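Local coordinates for protein alpha,alpha-trehalose-phosphate synthase (UDP-forming) (Burkholderia multivorans, PDB 5UOF) that belongs to glycosyltransferase family 20 and is built on the GT-B architecture of two Rossmann-like domains, at residues C187-R200 / A223-I235. Numbering follows the deposited sequence.
Sequences CAYDVTGFQTDADR and AHGRVVKVAAYPI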
# COMPACT_ATOMS: atom_id res chain seq x y z
N CYS A 187 -12.71 5.92 17.18
CA CYS A 187 -13.36 7.12 17.68
C CYS A 187 -14.07 6.92 19.01
O CYS A 187 -14.62 7.89 19.54
CB CYS A 187 -14.34 7.67 16.64
SG CYS A 187 -13.50 8.22 15.15
N ALA A 188 -14.09 5.71 19.56
CA ALA A 188 -14.62 5.52 20.91
C ALA A 188 -13.65 6.01 21.98
O ALA A 188 -14.08 6.24 23.12
CB ALA A 188 -14.95 4.04 21.14
N TYR A 189 -12.37 6.17 21.64
CA TYR A 189 -11.37 6.72 22.55
C TYR A 189 -11.49 8.24 22.63
O TYR A 189 -11.82 8.92 21.66
CB TYR A 189 -9.96 6.35 22.07
CG TYR A 189 -9.71 4.86 22.10
CD1 TYR A 189 -9.33 4.24 23.29
CD2 TYR A 189 -9.87 4.07 20.96
CE1 TYR A 189 -9.11 2.87 23.34
CE2 TYR A 189 -9.67 2.70 21.00
CZ TYR A 189 -9.30 2.11 22.21
OH TYR A 189 -9.09 0.74 22.28
N ASP A 190 -11.22 8.78 23.83
CA ASP A 190 -11.09 10.23 23.96
C ASP A 190 -9.77 10.73 23.41
O ASP A 190 -9.68 11.87 22.96
CB ASP A 190 -11.22 10.65 25.42
CG ASP A 190 -12.51 10.18 26.02
OD1 ASP A 190 -13.57 10.71 25.61
OD2 ASP A 190 -12.47 9.24 26.84
N VAL A 191 -8.74 9.88 23.45
CA VAL A 191 -7.43 10.20 22.89
C VAL A 191 -6.98 9.02 22.04
O VAL A 191 -6.98 7.87 22.51
CB VAL A 191 -6.38 10.48 23.99
CG1 VAL A 191 -5.04 10.86 23.36
CG2 VAL A 191 -6.87 11.58 24.96
N THR A 192 -6.63 9.29 20.79
CA THR A 192 -6.09 8.29 19.87
C THR A 192 -4.69 8.73 19.47
O THR A 192 -4.54 9.71 18.74
CB THR A 192 -7.01 8.12 18.66
OG1 THR A 192 -8.32 7.76 19.12
CG2 THR A 192 -6.50 7.03 17.76
N GLY A 193 -3.68 8.01 19.96
CA GLY A 193 -2.30 8.40 19.76
C GLY A 193 -1.60 7.48 18.78
O GLY A 193 -1.88 6.29 18.71
N PHE A 194 -0.67 8.08 18.03
CA PHE A 194 0.08 7.41 16.98
C PHE A 194 1.57 7.65 17.17
O PHE A 194 1.99 8.56 17.89
CB PHE A 194 -0.35 7.90 15.60
CG PHE A 194 -1.80 7.65 15.30
CD1 PHE A 194 -2.20 6.46 14.75
CD2 PHE A 194 -2.75 8.61 15.61
CE1 PHE A 194 -3.55 6.21 14.49
CE2 PHE A 194 -4.09 8.39 15.36
CZ PHE A 194 -4.48 7.18 14.79
N GLN A 195 2.38 6.86 16.46
CA GLN A 195 3.83 7.04 16.55
C GLN A 195 4.28 8.34 15.90
O GLN A 195 5.10 9.07 16.46
CB GLN A 195 4.56 5.84 15.93
CG GLN A 195 4.40 4.53 16.75
CD GLN A 195 5.42 4.39 17.90
OE1 GLN A 195 5.98 5.38 18.39
NE2 GLN A 195 5.68 3.15 18.30
N THR A 196 3.79 8.63 14.68
CA THR A 196 4.35 9.75 13.91
C THR A 196 3.24 10.65 13.39
O THR A 196 2.07 10.26 13.35
CB THR A 196 5.18 9.26 12.71
OG1 THR A 196 4.33 8.62 11.75
CG2 THR A 196 6.27 8.28 13.16
N ASP A 197 3.63 11.86 12.97
CA ASP A 197 2.67 12.76 12.35
C ASP A 197 2.02 12.14 11.13
O ASP A 197 0.83 12.37 10.87
CB ASP A 197 3.34 14.08 11.97
CG ASP A 197 2.34 15.16 11.60
OD1 ASP A 197 1.54 15.56 12.47
OD2 ASP A 197 2.34 15.60 10.43
N ALA A 198 2.77 11.34 10.37
CA ALA A 198 2.22 10.70 9.19
C ALA A 198 1.10 9.74 9.55
O ALA A 198 0.08 9.68 8.85
CB ALA A 198 3.32 9.98 8.42
N ASP A 199 1.27 8.96 10.63
CA ASP A 199 0.21 8.07 11.10
C ASP A 199 -1.01 8.88 11.52
O ASP A 199 -2.15 8.54 11.16
CB ASP A 199 0.71 7.23 12.28
CG ASP A 199 1.91 6.37 11.92
OD1 ASP A 199 1.88 5.72 10.86
OD2 ASP A 199 2.87 6.35 12.72
N ARG A 200 -0.79 9.94 12.29
CA ARG A 200 -1.88 10.82 12.70
C ARG A 200 -2.62 11.39 11.49
O ARG A 200 -3.85 11.43 11.47
CB ARG A 200 -1.32 11.95 13.57
CG ARG A 200 -2.35 12.97 14.01
CD ARG A 200 -1.71 14.32 14.33
NE ARG A 200 -1.04 14.89 13.16
CZ ARG A 200 -1.68 15.45 12.14
NH1 ARG A 200 -3.00 15.53 12.13
NH2 ARG A 200 -0.99 15.93 11.11
N ALA A 223 -16.32 13.13 15.32
CA ALA A 223 -16.71 12.01 14.48
C ALA A 223 -17.41 10.96 15.32
O ALA A 223 -17.07 10.76 16.50
CB ALA A 223 -15.49 11.39 13.77
N HIS A 224 -18.38 10.29 14.70
CA HIS A 224 -19.16 9.23 15.35
C HIS A 224 -19.73 9.72 16.69
O HIS A 224 -19.72 9.00 17.69
CB HIS A 224 -18.33 7.97 15.54
CG HIS A 224 -18.01 7.26 14.25
ND1 HIS A 224 -18.95 6.51 13.56
CD2 HIS A 224 -16.87 7.20 13.53
CE1 HIS A 224 -18.39 6.02 12.47
NE2 HIS A 224 -17.13 6.41 12.43
N GLY A 225 -20.22 10.96 16.69
CA GLY A 225 -20.82 11.56 17.86
C GLY A 225 -19.89 11.81 19.02
O GLY A 225 -20.36 12.07 20.13
N ARG A 226 -18.58 11.77 18.81
CA ARG A 226 -17.62 11.96 19.88
C ARG A 226 -16.59 13.01 19.47
O ARG A 226 -16.45 13.36 18.29
CB ARG A 226 -16.93 10.64 20.24
CG ARG A 226 -17.92 9.54 20.65
CD ARG A 226 -17.21 8.32 21.22
NE ARG A 226 -16.32 8.68 22.32
CZ ARG A 226 -16.68 8.68 23.60
NH1 ARG A 226 -17.92 8.34 23.94
NH2 ARG A 226 -15.81 9.03 24.53
N VAL A 227 -15.88 13.53 20.46
CA VAL A 227 -14.77 14.45 20.25
C VAL A 227 -13.50 13.70 20.58
O VAL A 227 -13.34 13.19 21.70
CB VAL A 227 -14.92 15.73 21.09
CG1 VAL A 227 -13.85 16.74 20.70
CG2 VAL A 227 -16.30 16.32 20.92
N VAL A 228 -12.58 13.62 19.63
CA VAL A 228 -11.40 12.78 19.75
C VAL A 228 -10.17 13.66 19.62
O VAL A 228 -10.05 14.42 18.66
CB VAL A 228 -11.38 11.67 18.67
CG1 VAL A 228 -10.25 10.70 18.93
CG2 VAL A 228 -12.73 10.96 18.61
N LYS A 229 -9.28 13.57 20.61
CA LYS A 229 -7.95 14.18 20.51
C LYS A 229 -7.04 13.22 19.75
O LYS A 229 -6.83 12.08 20.19
CB LYS A 229 -7.40 14.47 21.90
CG LYS A 229 -5.91 14.66 21.96
CD LYS A 229 -5.54 16.10 21.68
CE LYS A 229 -4.08 16.34 22.00
NZ LYS A 229 -3.72 17.74 21.65
N VAL A 230 -6.50 13.67 18.62
CA VAL A 230 -5.68 12.84 17.75
C VAL A 230 -4.29 13.47 17.70
O VAL A 230 -4.15 14.65 17.38
CB VAL A 230 -6.28 12.73 16.34
CG1 VAL A 230 -5.45 11.79 15.48
CG2 VAL A 230 -7.72 12.21 16.44
N ALA A 231 -3.27 12.68 18.04
CA ALA A 231 -1.93 13.25 18.18
C ALA A 231 -0.88 12.16 18.00
O ALA A 231 -1.18 10.96 18.10
CB ALA A 231 -1.75 13.93 19.54
N ALA A 232 0.35 12.61 17.76
CA ALA A 232 1.52 11.74 17.65
C ALA A 232 2.33 11.82 18.93
O ALA A 232 2.56 12.92 19.45
CB ALA A 232 2.39 12.13 16.45
N TYR A 233 2.74 10.66 19.44
CA TYR A 233 3.56 10.54 20.66
C TYR A 233 4.67 9.54 20.34
O TYR A 233 4.57 8.37 20.72
CB TYR A 233 2.74 10.04 21.86
CG TYR A 233 1.43 10.74 22.13
CD1 TYR A 233 0.29 10.44 21.39
CD2 TYR A 233 1.30 11.67 23.16
CE1 TYR A 233 -0.92 11.07 21.65
CE2 TYR A 233 0.09 12.30 23.43
CZ TYR A 233 -1.02 11.98 22.67
OH TYR A 233 -2.22 12.60 22.92
N PRO A 234 5.69 9.94 19.59
CA PRO A 234 6.76 8.99 19.22
C PRO A 234 7.46 8.43 20.45
O PRO A 234 7.89 9.17 21.33
CB PRO A 234 7.71 9.85 18.36
CG PRO A 234 7.36 11.28 18.66
CD PRO A 234 5.88 11.26 18.96
N ILE A 235 7.57 7.10 20.50
CA ILE A 235 8.16 6.43 21.65
C ILE A 235 9.68 6.53 21.58
O ILE A 235 10.29 6.16 20.56
CB ILE A 235 7.72 4.96 21.71
CG1 ILE A 235 6.22 4.85 21.97
CG2 ILE A 235 8.49 4.20 22.81
CD1 ILE A 235 5.73 3.42 22.19
O HOH W 1 -14.24 10.34 22.12
O HOH W 2 -14.01 12.89 24.44
O HOH W 3 -11.20 14.12 23.66
O HOH W 4 -5.06 15.63 14.20
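With CG1 of Val230 held anti to the backbone N (chi1 -176°) and CG of Arg200 likewise extended from its own N (chi1 177°), these two carbons meet at 3.6 Å. The same methyl touches the edge of the Phe194 ring, 3.7 Å from CE2, while Asp199 O lies over one face of that ring. A bend at chi3 turns the Arg200 guanidinium to Asp197, whose OD1 accepts from both NE and NH2 on one face of the carboxylate. The backbones carrying Phe194 and Val230, strands 191-194 and 226-232, run parallel as neighbours in the Rossmann-like sheet of a GT-B glycosyltransferase, 191-194 leading through Gln195 and the N-cap Thr196 into helix 197-209. Their ladder includes Thr192 N to Lys229 O (2.9 Å), has a weak rung at Ala231 N to Thr192 O, and ends with Tyr233 N on Phe194 O (2.7 Å). On the opposite face, the Tyr233 ring edge lies against Gly193 CA (CE1 at 3.6 Å), and its hydroxyl bonds to Asp460 of helix 450-472. Beyond the strands, Gln195 OE1 accepts from Ile235 N at 3.2 Å, while Gln195 NE2 donates to His164 O. At the other end Arg226 NH2 makes a salt bridge to Asp190 OD1 (3.0 Å) whose hydrogen bond is weak, the carboxylate and guanidinium planes 56° apart; Asp190 OD2 pairs with Arg151.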